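Local coordinates for thermostable monoacylglycerol lipase (Bacillus, PDB 4LHE), which catalyses the hydrolysis of monoacylglycerols to glycerol and free fatty acids, using an alpha/beta hydrolase fold that probably carries a Ser-His-Asp triad, at residues H58-E63 with L157-T162; G31-M36 with L52-G57; L189-D194 with V219-S224. All coordinates share one frame; numbering follows the deposited sequence.

Interaction 1 of 3, residues H58-E63 with L157-T162; sequences HGTHYE and LAYEKT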
ATOM      1  N   HIS A  58       4.750 -11.851   3.487  1.00 33.80           N
ATOM      2  CA  HIS A  58       5.698 -10.844   3.033  1.00 34.05           C
ATOM      3  C   HIS A  58       6.865 -10.700   4.010  1.00 34.09           C
ATOM      4  O   HIS A  58       6.713 -10.917   5.225  1.00 33.78           O
ATOM      5  CB  HIS A  58       4.987  -9.500   2.839  1.00 32.12           C
ATOM      6  CG  HIS A  58       3.982  -9.520   1.735  1.00 32.71           C
ATOM      7  ND1 HIS A  58       2.806 -10.228   1.816  1.00 32.33           N
ATOM      8  CD2 HIS A  58       3.988  -8.946   0.503  1.00 32.40           C
ATOM      9  CE1 HIS A  58       2.119 -10.077   0.698  1.00 32.70           C
ATOM     10  NE2 HIS A  58       2.816  -9.299  -0.114  1.00 33.16           N
ATOM     11  N   GLY A  59       8.034 -10.347   3.484  1.00 34.20           N
ATOM     12  CA  GLY A  59       9.186 -10.136   4.349  1.00 34.53           C
ATOM     13  C   GLY A  59       9.759 -11.410   4.942  1.00 36.17           C
ATOM     14  O   GLY A  59      10.484 -11.361   5.928  1.00 36.52           O
ATOM     15  N   THR A  60       9.423 -12.552   4.348  1.00 37.02           N
ATOM     16  CA  THR A  60      10.016 -13.825   4.757  1.00 38.73           C
ATOM     17  C   THR A  60      10.677 -14.516   3.555  1.00 39.90           C
ATOM     18  O   THR A  60      11.887 -14.391   3.346  1.00 40.48           O
ATOM     19  CB  THR A  60       8.982 -14.758   5.429  1.00 38.69           C
ATOM     20  OG1 THR A  60       7.872 -14.977   4.546  1.00 38.87           O
ATOM     21  CG2 THR A  60       8.469 -14.127   6.714  1.00 38.20           C
ATOM     22  N   HIS A  61       9.868 -15.204   2.756  1.00 40.13           N
ATOM     23  CA  HIS A  61      10.352 -16.001   1.622  1.00 41.95           C
ATOM     24  C   HIS A  61       9.197 -16.106   0.618  1.00 41.92           C
ATOM     25  O   HIS A  61       8.037 -16.005   1.014  1.00 40.66           O
ATOM     26  CB  HIS A  61      10.789 -17.379   2.138  1.00 44.64           C
ATOM     27  CG  HIS A  61      11.454 -18.244   1.113  1.00 47.71           C
ATOM     28  ND1 HIS A  61      10.771 -18.811   0.057  1.00 48.94           N
ATOM     29  CD2 HIS A  61      12.738 -18.668   0.999  1.00 49.59           C
ATOM     30  CE1 HIS A  61      11.607 -19.529  -0.673  1.00 51.89           C
ATOM     31  NE2 HIS A  61      12.806 -19.460  -0.121  1.00 52.30           N
ATOM     32  N   TYR A  62       9.478 -16.265  -0.674  1.00 42.38           N
ATOM     33  CA  TYR A  62       8.381 -16.265  -1.645  1.00 42.45           C
ATOM     34  C   TYR A  62       7.463 -17.496  -1.567  1.00 43.81           C
ATOM     35  O   TYR A  62       6.335 -17.467  -2.060  1.00 43.15           O
ATOM     36  CB  TYR A  62       8.870 -16.020  -3.082  1.00 43.22           C
ATOM     37  CG  TYR A  62       9.931 -16.979  -3.573  1.00 46.30           C
ATOM     38  CD1 TYR A  62       9.629 -18.311  -3.817  1.00 48.68           C
ATOM     39  CD2 TYR A  62      11.230 -16.543  -3.821  1.00 46.44           C
ATOM     40  CE1 TYR A  62      10.584 -19.182  -4.275  1.00 52.08           C
ATOM     41  CE2 TYR A  62      12.195 -17.410  -4.278  1.00 49.44           C
ATOM     42  CZ  TYR A  62      11.866 -18.731  -4.502  1.00 52.71           C
ATOM     43  OH  TYR A  62      12.815 -19.613  -4.963  1.00 56.45           O
ATOM     44  N   GLU A  63       7.941 -18.569  -0.939  1.00 46.58           N
ATOM     45  CA  GLU A  63       7.122 -19.769  -0.744  1.00 48.63           C
ATOM     46  C   GLU A  63       6.010 -19.528   0.273  1.00 47.15           C
ATOM     47  O   GLU A  63       4.889 -20.012   0.104  1.00 47.89           O
ATOM     48  CB  GLU A  63       7.993 -20.936  -0.292  1.00 52.56           C
ATOM     49  CG  GLU A  63       8.676 -21.674  -1.427  1.00 55.37           C
ATOM     50  CD  GLU A  63       9.798 -22.536  -0.915  1.00 59.04           C
ATOM     51  OE1 GLU A  63      10.417 -22.134   0.092  1.00 58.33           O
ATOM     52  OE2 GLU A  63      10.050 -23.612  -1.498  1.00 62.33           O
ATOM     53  N   LEU A 157      13.276  -4.379  -0.222  1.00 40.25           N
ATOM     54  CA  LEU A 157      13.650  -5.723   0.233  1.00 41.43           C
ATOM     55  C   LEU A 157      12.680  -6.751  -0.339  1.00 42.90           C
ATOM     56  O   LEU A 157      12.412  -7.777   0.293  1.00 43.99           O
ATOM     57  CB  LEU A 157      13.625  -5.839   1.757  1.00 38.87           C
ATOM     58  CG  LEU A 157      14.346  -4.837   2.658  1.00 36.78           C
ATOM     59  CD1 LEU A 157      14.258  -5.324   4.072  1.00 35.70           C
ATOM     60  CD2 LEU A 157      15.807  -4.641   2.273  1.00 38.97           C
ATOM     61  N   ALA A 158      12.141  -6.474  -1.524  1.00 45.44           N
ATOM     62  CA  ALA A 158      11.168  -7.368  -2.164  1.00 46.60           C
ATOM     63  C   ALA A 158      11.807  -8.662  -2.682  1.00 48.46           C
ATOM     64  O   ALA A 158      13.004  -8.695  -2.987  1.00 50.35           O
ATOM     65  CB  ALA A 158      10.447  -6.637  -3.288  1.00 46.24           C
ATOM     66  N   TYR A 159      11.005  -9.723  -2.783  1.00 48.44           N
ATOM     67  CA  TYR A 159      11.494 -11.035  -3.226  1.00 50.30           C
ATOM     68  C   TYR A 159      12.074 -10.970  -4.650  1.00 53.58           C
ATOM     69  O   TYR A 159      11.790 -10.029  -5.399  1.00 54.28           O
ATOM     70  CB  TYR A 159      10.357 -12.064  -3.200  1.00 49.85           C
ATOM     71  CG  TYR A 159       9.708 -12.302  -1.844  1.00 46.58           C
ATOM     72  CD1 TYR A 159      10.474 -12.451  -0.690  1.00 45.46           C
ATOM     73  CD2 TYR A 159       8.326 -12.391  -1.732  1.00 44.69           C
ATOM     74  CE1 TYR A 159       9.875 -12.679   0.541  1.00 42.79           C
ATOM     75  CE2 TYR A 159       7.722 -12.618  -0.515  1.00 42.36           C
ATOM     76  CZ  TYR A 159       8.503 -12.759   0.612  1.00 41.43           C
ATOM     77  OH  TYR A 159       7.898 -12.988   1.817  1.00 39.74           O
ATOM     78  N   GLU A 160      12.861 -11.973  -5.034  1.00 54.97           N
ATOM     79  CA  GLU A 160      13.405 -12.018  -6.395  1.00 56.87           C
ATOM     80  C   GLU A 160      12.513 -12.817  -7.347  1.00 57.40           C
ATOM     81  O   GLU A 160      12.658 -12.731  -8.569  1.00 58.43           O
ATOM     82  CB  GLU A 160      14.813 -12.598  -6.393  1.00 58.49           C
ATOM     83  CG  GLU A 160      15.690 -12.063  -7.512  1.00 61.61           C
ATOM     84  CD  GLU A 160      16.977 -11.471  -6.985  1.00 62.12           C
ATOM     85  OE1 GLU A 160      18.001 -12.194  -6.967  1.00 62.79           O
ATOM     86  OE2 GLU A 160      16.961 -10.288  -6.579  1.00 61.62           O
ATOM     87  N   LYS A 161      11.595 -13.596  -6.780  1.00 55.82           N
ATOM     88  CA  LYS A 161      10.605 -14.320  -7.574  1.00 56.19           C
ATOM     89  C   LYS A 161       9.190 -14.046  -7.052  1.00 53.91           C
ATOM     90  O   LYS A 161       8.979 -13.895  -5.838  1.00 52.01           O
ATOM     91  CB  LYS A 161      10.918 -15.827  -7.587  1.00 56.73           C
ATOM     92  CG  LYS A 161      11.684 -16.288  -8.834  1.00 59.63           C
ATOM     93  CD  LYS A 161      12.022 -17.785  -8.801  1.00 60.82           C
ATOM     94  CE  LYS A 161      12.261 -18.349 -10.213  1.00 62.69           C
ATOM     95  NZ  LYS A 161      12.449 -19.841 -10.230  1.00 63.54           N
ATOM     96  N   THR A 162       8.229 -13.955  -7.968  1.00 52.84           N
ATOM     97  CA  THR A 162       6.836 -13.738  -7.591  1.00 52.00           C
ATOM     98  C   THR A 162       6.017 -14.958  -7.969  1.00 52.06           C
ATOM     99  O   THR A 162       6.036 -15.374  -9.121  1.00 53.70           O
ATOM    100  CB  THR A 162       6.257 -12.504  -8.293  1.00 51.79           C
ATOM    101  OG1 THR A 162       6.943 -11.334  -7.839  1.00 51.84           O
ATOM    102  CG2 THR A 162       4.788 -12.363  -7.983  1.00 50.07           C
TER
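The Y159 ring lies with one face against the backbone of H61 and Y62: Y62 N sits over its centre, 3.7 Å above the plane, while the carbonyl carbon of H61 is displaced toward the rim. T60 C comes to the edge of the same ring. Y62 CB also stands over this face in a CH-pi contact, 4.3 Å from the centroid of the Y159 ring. The Y62 ring is itself covered on both faces. H61 CE1 is centred over one, and K161 CB approaches the opposite one, 4.1 Å from the ring centroid. Beyond CG the K161 chain is extended and runs away from H58-E63, which leaves its CB and backbone O as the parts that pack against Y62. CG of Y62 stands between its own backbone N and carbonyl carbon (chi1 56°), and this torsion turns one face of the ring to K161 CB while Y62 CB stays over the Y159 ring. The hydroxyl of Y159 reaches the inside of the turn at H58-H61, where T60 N donates to Y159 OH across 3.0 Å at 159°. The same hydroxyl is hydrogen-bonded to G57 O, so it ties two points of one loop. T60 OG1 has its own partner in D64. In H61, at the N-cap of the following helix, ND1 accepts from E63 N at 3.0 Å, the donor lying in the imidazole plane; Y5 stacks on this ring. The contact thus sets the loop leading into helix 62-67, and the first turn of that helix, against the segment entering strand 161-163. Y159 also touches M65 of helix 62-67, and Y141 of the antiparallel neighbour strand 141-143 meets Y62 edge-to-face.

Interaction 2 of 3, residues G31-M36 with L52-G57; sequences GTPHSM and LPRLKG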
ATOM      1  N   GLY A  31       6.701  -6.112  -1.568  1.00 32.86           N
ATOM      2  CA  GLY A  31       7.550  -5.538  -0.531  1.00 31.55           C
ATOM      3  C   GLY A  31       7.348  -5.914   0.927  1.00 31.68           C
ATOM      4  O   GLY A  31       6.838  -6.993   1.254  1.00 31.68           O
ATOM      5  N   THR A  32       7.789  -5.014   1.810  1.00 30.78           N
ATOM      6  CA  THR A  32       7.821  -5.258   3.252  1.00 30.23           C
ATOM      7  C   THR A  32       7.591  -3.923   3.923  1.00 29.09           C
ATOM      8  O   THR A  32       7.538  -2.910   3.238  1.00 28.11           O
ATOM      9  CB  THR A  32       9.197  -5.791   3.714  1.00 30.87           C
ATOM     10  OG1 THR A  32      10.166  -4.727   3.677  1.00 31.03           O
ATOM     11  CG2 THR A  32       9.670  -6.980   2.855  1.00 32.19           C
ATOM     12  N   PRO A  33       7.453  -3.901   5.261  1.00 28.29           N
ATOM     13  CA  PRO A  33       7.404  -2.602   5.943  1.00 27.19           C
ATOM     14  C   PRO A  33       8.557  -1.640   5.627  1.00 27.66           C
ATOM     15  O   PRO A  33       8.429  -0.439   5.895  1.00 26.43           O
ATOM     16  CB  PRO A  33       7.458  -3.015   7.427  1.00 27.69           C
ATOM     17  CG  PRO A  33       6.652  -4.252   7.450  1.00 28.52           C
ATOM     18  CD  PRO A  33       7.021  -4.988   6.164  1.00 29.45           C
ATOM     19  N   HIS A  34       9.666  -2.123   5.069  1.00 28.53           N
ATOM     20  CA  HIS A  34      10.788  -1.215   4.771  1.00 28.06           C
ATOM     21  C   HIS A  34      10.371  -0.024   3.888  1.00 27.19           C
ATOM     22  O   HIS A  34      10.745   1.123   4.156  1.00 26.44           O
ATOM     23  CB  HIS A  34      11.955  -1.999   4.146  1.00 29.48           C
ATOM     24  CG  HIS A  34      13.146  -1.157   3.794  1.00 29.94           C
ATOM     25  ND1 HIS A  34      13.973  -0.595   4.746  1.00 29.59           N
ATOM     26  CD2 HIS A  34      13.651  -0.794   2.593  1.00 30.41           C
ATOM     27  CE1 HIS A  34      14.943   0.071   4.142  1.00 30.89           C
ATOM     28  NE2 HIS A  34      14.768  -0.025   2.837  1.00 31.22           N
ATOM     29  N   SER A  35       9.588  -0.290   2.843  0.96 27.02           N
ATOM     30  CA  SER A  35       9.153   0.765   1.930  0.96 26.20           C
ATOM     31  C   SER A  35       8.304   1.854   2.618  0.96 25.05           C
ATOM     32  O   SER A  35       8.251   3.012   2.153  0.96 23.31           O
ATOM     33  CB  SER A  35       8.374   0.152   0.763  0.96 26.60           C
ATOM     34  OG  SER A  35       7.110  -0.323   1.212  0.96 26.42           O
ATOM     35  N   MET A  36       7.650   1.508   3.725  1.00 24.92           N
ATOM     36  CA  MET A  36       6.785   2.477   4.413  1.00 23.65           C
ATOM     37  C   MET A  36       7.382   3.069   5.689  1.00 23.62           C
ATOM     38  O   MET A  36       6.837   4.018   6.223  1.00 23.32           O
ATOM     39  CB  MET A  36       5.408   1.870   4.744  1.00 24.67           C
ATOM     40  CG  MET A  36       4.625   1.349   3.545  1.00 24.13           C
ATOM     41  SD  MET A  36       4.226   2.617   2.329  1.00 23.34           S
ATOM     42  CE  MET A  36       2.821   3.428   3.100  1.00 22.14           C
ATOM     43  N   LEU A  52       2.284  -0.061  11.359  1.00 25.66           N
ATOM     44  CA  LEU A  52       2.849  -0.472  10.077  1.00 25.43           C
ATOM     45  C   LEU A  52       3.063  -1.972  10.127  1.00 26.41           C
ATOM     46  O   LEU A  52       4.158  -2.448  10.474  1.00 27.32           O
ATOM     47  CB  LEU A  52       4.165   0.285   9.777  1.00 24.98           C
ATOM     48  CG  LEU A  52       5.067  -0.221   8.633  1.00 24.90           C
ATOM     49  CD1 LEU A  52       4.266  -0.559   7.380  1.00 25.33           C
ATOM     50  CD2 LEU A  52       6.142   0.799   8.291  1.00 24.40           C
ATOM     51  N   PRO A  53       1.999  -2.730   9.816  1.00 26.73           N
ATOM     52  CA  PRO A  53       2.025  -4.198   9.875  1.00 28.05           C
ATOM     53  C   PRO A  53       2.831  -4.793   8.734  1.00 28.71           C
ATOM     54  O   PRO A  53       3.054  -4.123   7.713  1.00 27.75           O
ATOM     55  CB  PRO A  53       0.540  -4.590   9.730  1.00 28.19           C
ATOM     56  CG  PRO A  53      -0.096  -3.431   8.987  1.00 27.42           C
ATOM     57  CD  PRO A  53       0.660  -2.201   9.486  1.00 26.54           C
ATOM     58  N   ARG A  54       3.274  -6.031   8.926  1.00 29.17           N
ATOM     59  CA  ARG A  54       3.936  -6.811   7.888  1.00 29.51           C
ATOM     60  C   ARG A  54       2.867  -7.740   7.330  1.00 30.43           C
ATOM     61  O   ARG A  54       2.319  -8.561   8.073  1.00 30.52           O
ATOM     62  CB  ARG A  54       5.080  -7.632   8.512  1.00 30.40           C
ATOM     63  CG  ARG A  54       5.807  -8.587   7.553  1.00 31.57           C
ATOM     64  CD  ARG A  54       6.957  -9.339   8.268  1.00 32.94           C
ATOM     65  NE  ARG A  54       6.479 -10.270   9.295  1.00 33.46           N
ATOM     66  CZ  ARG A  54       5.895 -11.438   9.029  1.00 35.04           C
ATOM     67  NH1 ARG A  54       5.689 -11.805   7.767  1.00 34.15           N
ATOM     68  NH2 ARG A  54       5.491 -12.228  10.017  1.00 34.44           N
ATOM     69  N   LEU A  55       2.518  -7.592   6.052  1.00 30.14           N
ATOM     70  CA  LEU A  55       1.448  -8.420   5.487  1.00 30.83           C
ATOM     71  C   LEU A  55       1.852  -9.894   5.507  1.00 31.93           C
ATOM     72  O   LEU A  55       3.004 -10.224   5.189  1.00 31.78           O
ATOM     73  CB  LEU A  55       1.118  -8.000   4.050  1.00 30.27           C
ATOM     74  CG  LEU A  55       0.585  -6.586   3.862  1.00 29.38           C
ATOM     75  CD1 LEU A  55       0.259  -6.320   2.416  1.00 29.30           C
ATOM     76  CD2 LEU A  55      -0.615  -6.351   4.751  1.00 28.85           C
ATOM     77  N   LYS A  56       0.914 -10.777   5.866  1.00 33.33           N
ATOM     78  CA  LYS A  56       1.191 -12.219   5.849  1.00 34.32           C
ATOM     79  C   LYS A  56       1.858 -12.659   4.541  1.00 34.37           C
ATOM     80  O   LYS A  56       1.422 -12.284   3.446  1.00 34.10           O
ATOM     81  CB  LYS A  56      -0.069 -13.050   6.097  1.00 35.84           C
ATOM     82  CG  LYS A  56       0.264 -14.508   6.416  1.00 36.77           C
ATOM     83  CD  LYS A  56      -0.961 -15.325   6.780  1.00 38.99           C
ATOM     84  CE  LYS A  56      -0.537 -16.618   7.468  1.00 41.97           C
ATOM     85  NZ  LYS A  56      -1.670 -17.569   7.674  1.00 44.17           N
ATOM     86  N   GLY A  57       2.936 -13.432   4.663  1.00 35.64           N
ATOM     87  CA  GLY A  57       3.598 -13.983   3.497  1.00 36.23           C
ATOM     88  C   GLY A  57       4.667 -13.060   2.932  1.00 35.72           C
ATOM     89  O   GLY A  57       5.397 -13.441   2.010  1.00 36.21           O
TER
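P33 presents its pyrrolidine ring to L52, P53 and R54, and the L52 side chain reaches past it to M36. Followed outward along the P33 ring, the partners pass from L52 at CB to P53 and R54 at CG and to R54 at CD. CB rests on the branch point of L52, 3.9 Å from L52 CG. The next atom, P33 CG, lies 3.6 Å from P53 O and also packs on CA and CB of R54. CD lies on the CA and the first side-chain carbons of R54, all near 4.0 Å. L52 answers from the other segment with both methyls. Its CG is anti to the backbone N (chi1 167°), which carries the branch up to the turn: CD1 approaches M36 CB at 3.8 Å, and CD2 lies 3.5 Å from P33 O. The M36 chain bends at chi2 and chi3, leading its end away from L52; it also touches L96 and residues that fit a nucleophile elbow, placing the contact beside the probable active-site serine region. The turn is held from within, since H34 N donates to T32 OG1 in an ST turn and M36 N donates to P33 O at 3.0 Å. R54 contributes its aliphatic base to P33, while its guanidinium turns away to H58 O and to a salt bridge with E3. The loop after strand 21-26 thus meets the end of strand 49-52 and the loop that follows it through carbon surfaces and carbonyl oxygens. With no polar bond between them, their fit depends on the shapes of P33 and L52, and the charge of R54 is dealt with outside the contact.

Interaction 3 of 3, residues L189-D194 with V219-S224; sequences LIFVSD and VRLRNS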
ATOM      1  N   LEU A 189      -6.544  11.874  -0.614  1.00 34.07           N
ATOM      2  CA  LEU A 189      -5.371  12.544  -1.155  1.00 33.75           C
ATOM      3  C   LEU A 189      -4.628  11.487  -1.970  1.00 33.58           C
ATOM      4  O   LEU A 189      -4.121  10.501  -1.424  1.00 32.33           O
ATOM      5  CB  LEU A 189      -4.470  13.071  -0.029  1.00 32.83           C
ATOM      6  CG  LEU A 189      -3.119  13.679  -0.434  1.00 34.08           C
ATOM      7  CD1 LEU A 189      -3.345  14.893  -1.302  1.00 35.99           C
ATOM      8  CD2 LEU A 189      -2.241  14.045   0.771  1.00 32.92           C
ATOM      9  N   ILE A 190      -4.570  11.694  -3.276  1.00 34.28           N
ATOM     10  CA  ILE A 190      -4.133  10.650  -4.199  1.00 33.00           C
ATOM     11  C   ILE A 190      -2.806  11.026  -4.837  1.00 33.75           C
ATOM     12  O   ILE A 190      -2.760  11.928  -5.679  1.00 34.98           O
ATOM     13  CB  ILE A 190      -5.216  10.420  -5.284  1.00 34.09           C
ATOM     14  CG1 ILE A 190      -6.543   9.990  -4.641  1.00 34.20           C
ATOM     15  CG2 ILE A 190      -4.779   9.372  -6.300  1.00 33.42           C
ATOM     16  CD1 ILE A 190      -7.705   9.907  -5.626  1.00 35.22           C
ATOM     17  N   PHE A 191      -1.727  10.343  -4.426  1.00 31.66           N
ATOM     18  CA  PHE A 191      -0.412  10.505  -5.042  1.00 32.31           C
ATOM     19  C   PHE A 191      -0.212   9.622  -6.269  1.00 32.34           C
ATOM     20  O   PHE A 191      -0.613   8.458  -6.284  1.00 31.71           O
ATOM     21  CB  PHE A 191       0.700  10.179  -4.035  1.00 31.46           C
ATOM     22  CG  PHE A 191       0.826  11.191  -2.924  1.00 32.52           C
ATOM     23  CD1 PHE A 191       1.356  12.455  -3.168  1.00 33.67           C
ATOM     24  CD2 PHE A 191       0.419  10.877  -1.630  1.00 31.77           C
ATOM     25  CE1 PHE A 191       1.471  13.388  -2.137  1.00 33.78           C
ATOM     26  CE2 PHE A 191       0.544  11.801  -0.607  1.00 31.86           C
ATOM     27  CZ  PHE A 191       1.061  13.052  -0.852  1.00 32.08           C
ATOM     28  N   VAL A 192       0.444  10.172  -7.289  1.00 33.41           N
ATOM     29  CA  VAL A 192       0.746   9.395  -8.483  1.00 34.50           C
ATOM     30  C   VAL A 192       2.083   9.832  -9.071  1.00 35.10           C
ATOM     31  O   VAL A 192       2.354  11.027  -9.234  1.00 36.62           O
ATOM     32  CB  VAL A 192      -0.382   9.485  -9.533  1.00 35.37           C
ATOM     33  CG1 VAL A 192      -0.653  10.941  -9.915  1.00 37.36           C
ATOM     34  CG2 VAL A 192      -0.031   8.648 -10.756  1.00 34.89           C
ATOM     35  N   SER A 193       2.938   8.854  -9.330  1.00 34.67           N
ATOM     36  CA  SER A 193       4.229   9.130  -9.924  1.00 36.23           C
ATOM     37  C   SER A 193       4.036   9.200 -11.432  1.00 37.82           C
ATOM     38  O   SER A 193       3.531   8.238 -12.031  1.00 36.82           O
ATOM     39  CB  SER A 193       5.233   8.033  -9.550  1.00 35.25           C
ATOM     40  OG  SER A 193       5.574   8.101  -8.171  1.00 34.51           O
ATOM     41  N   ASP A 194       4.400  10.339 -12.025  1.00 39.03           N
ATOM     42  CA  ASP A 194       4.331  10.526 -13.479  1.00 41.76           C
ATOM     43  C   ASP A 194       5.005   9.363 -14.174  1.00 40.92           C
ATOM     44  O   ASP A 194       4.469   8.790 -15.124  1.00 41.73           O
ATOM     45  CB  ASP A 194       5.050  11.808 -13.918  1.00 42.53           C
ATOM     46  CG  ASP A 194       4.298  13.064 -13.548  1.00 44.02           C
ATOM     47  OD1 ASP A 194       3.072  12.983 -13.354  1.00 44.11           O
ATOM     48  OD2 ASP A 194       4.935  14.138 -13.455  1.00 45.10           O
ATOM     49  N   VAL A 219      -2.342  14.438  -6.493  1.00 37.74           N
ATOM     50  CA  VAL A 219      -1.043  15.089  -6.407  1.00 38.37           C
ATOM     51  C   VAL A 219      -0.007  14.327  -7.233  1.00 38.59           C
ATOM     52  O   VAL A 219       0.239  13.125  -7.014  1.00 36.46           O
ATOM     53  CB  VAL A 219      -0.606  15.276  -4.930  1.00 38.20           C
ATOM     54  CG1 VAL A 219       0.804  15.826  -4.832  1.00 38.34           C
ATOM     55  CG2 VAL A 219      -1.579  16.206  -4.222  1.00 38.50           C
ATOM     56  N   ARG A 220       0.574  15.029  -8.202  1.00 40.07           N
ATOM     57  CA  ARG A 220       1.574  14.448  -9.100  1.00 40.40           C
ATOM     58  C   ARG A 220       2.987  14.505  -8.511  1.00 40.00           C
ATOM     59  O   ARG A 220       3.413  15.535  -7.973  1.00 41.17           O
ATOM     60  CB  ARG A 220       1.538  15.135 -10.472  1.00 42.67           C
ATOM     61  CG  ARG A 220       0.199  14.995 -11.201  1.00 42.91           C
ATOM     62  CD  ARG A 220       0.412  14.721 -12.686  1.00 45.44           C
ATOM     63  NE  ARG A 220      -0.466  13.652 -13.173  1.00 46.39           N
ATOM     64  CZ  ARG A 220      -0.101  12.376 -13.350  1.00 45.11           C
ATOM     65  NH1 ARG A 220       1.144  11.980 -13.090  1.00 43.34           N
ATOM     66  NH2 ARG A 220      -0.991  11.487 -13.798  1.00 43.55           N
ATOM     67  N   LEU A 221       3.686  13.375  -8.584  1.00 38.91           N
ATOM     68  CA  LEU A 221       5.046  13.255  -8.093  1.00 38.27           C
ATOM     69  C   LEU A 221       5.974  13.224  -9.299  1.00 39.93           C
ATOM     70  O   LEU A 221       5.957  12.268 -10.084  1.00 39.44           O
ATOM     71  CB  LEU A 221       5.202  11.979  -7.262  1.00 36.86           C
ATOM     72  CG  LEU A 221       4.305  11.888  -6.020  1.00 35.87           C
ATOM     73  CD1 LEU A 221       4.456  10.542  -5.292  1.00 34.18           C
ATOM     74  CD2 LEU A 221       4.603  13.057  -5.064  1.00 35.70           C
ATOM     75  N   ARG A 222       6.797  14.260  -9.431  1.00 40.87           N
ATOM     76  CA  ARG A 222       7.542  14.483 -10.674  1.00 42.63           C
ATOM     77  C   ARG A 222       8.946  13.887 -10.729  1.00 43.21           C
ATOM     78  O   ARG A 222       9.505  13.727 -11.823  1.00 43.86           O
ATOM     79  CB  ARG A 222       7.593  15.980 -10.994  1.00 44.83           C
ATOM     80  CG  ARG A 222       6.673  16.384 -12.133  1.00 47.03           C
ATOM     81  CD  ARG A 222       5.572  17.375 -11.741  1.00 46.69           C
ATOM     82  NE  ARG A 222       4.476  17.266 -12.707  1.00 49.28           N
ATOM     83  CZ  ARG A 222       3.480  18.133 -12.848  1.00 50.32           C
ATOM     84  NH1 ARG A 222       3.413  19.215 -12.082  1.00 50.55           N
ATOM     85  NH2 ARG A 222       2.545  17.906 -13.761  1.00 51.48           N
ATOM     86  N   ASN A 223       9.513  13.557  -9.569  1.00 41.66           N
ATOM     87  CA  ASN A 223      10.885  13.043  -9.519  1.00 42.16           C
ATOM     88  C   ASN A 223      10.971  11.620  -8.948  1.00 40.90           C
ATOM     89  O   ASN A 223      11.967  11.257  -8.330  1.00 40.82           O
ATOM     90  CB  ASN A 223      11.773  13.991  -8.701  1.00 42.28           C
ATOM     91  CG  ASN A 223      13.260  13.869  -9.051  1.00 44.55           C
ATOM     92  OD1 ASN A 223      13.632  13.288 -10.081  1.00 44.51           O
ATOM     93  ND2 ASN A 223      14.113  14.419  -8.188  1.00 43.43           N
ATOM     94  N   SER A 224       9.932  10.818  -9.154  1.00 40.07           N
ATOM     95  CA  SER A 224       9.896   9.484  -8.565  1.00 38.27           C
ATOM     96  C   SER A 224       9.349   8.462  -9.523  1.00 37.48           C
ATOM     97  O   SER A 224       8.461   8.758 -10.315  1.00 38.64           O
ATOM     98  CB  SER A 224       9.011   9.472  -7.314  1.00 36.95           C
ATOM     99  OG  SER A 224       9.562  10.267  -6.294  1.00 37.34           O
TER
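Strands 189-193 and 219-221 run parallel with a 28° angle between their directions, joined by V219 N to I190 O (2.7 Å), V192 N to V219 O, L221 N to V192 O (2.8 Å) and, past the last bridge, D194 N to L221 O. On the face that carries F191, S193, V219 and L221, the F191 ring is met obliquely by two aliphatic groups: V219 CG1 lies 3.7 Å from F191 CE1, and L221 CD2 lies 3.8 Å from F191 CD1. CG1 of V219 is anti to the backbone N (chi1 174°), which sets it beside this ring, while its CG2 touches L189 CD1. L221 CD1 reaches toward F191 CB and S193 OG, so the leucine fills the corner between phenylalanine and serine. An alanine here would probably open a gap beside the F191 ring, where the leucine methyls packed, and leave that ring freer to shift. The pair belongs to a beta-alpha-beta unit of the alpha/beta hydrolase fold: helix 202-210 connects the strands and packs on I190 and V192, helix 234-247 covers F191 and V219, and strand 216-221 is the outermost strand at this border of the sheet. On the opposite face, V192 CG1 stands over the centre of the R220 guanidinium, 3.7 Å above its plane. D194 joins R220 and R222 in a salt-bridge network at the strand ends, although the modelled D194 to R220 approach is too short to trust in detail. R222 NE donates to D194 OD2 at 3.2 Å, and the carboxylate oxygen receives it on its syn lone pair. S193 CB lies 3.4 Å from S224 O, and S224 OG is hydrogen-bonded to D233.

Overall arrangement
Interactions 1 and 2 are neighbours, with centres about 11 Å apart; interaction 3 lies across the molecule, its centre about 21 Å from that of interaction 2. The first two share the loop that runs from strand 49-52 to helix 62-67, and they touch directly where G59 CA packs on T32 CG2. Interaction 2 is buried and carbon-based, beside neighbouring strands of the main sheet. Interaction 1, farther from the chain centre and partly buried, relies on tyrosine faces and a shared hydroxyl. Interaction 3 is buried at the border strand: backbone hydrogen bonds within the sheet, apolar packing beneath a helix, and a more exposed charged network of D194, R220 and R222 toward the C-terminal strand ends.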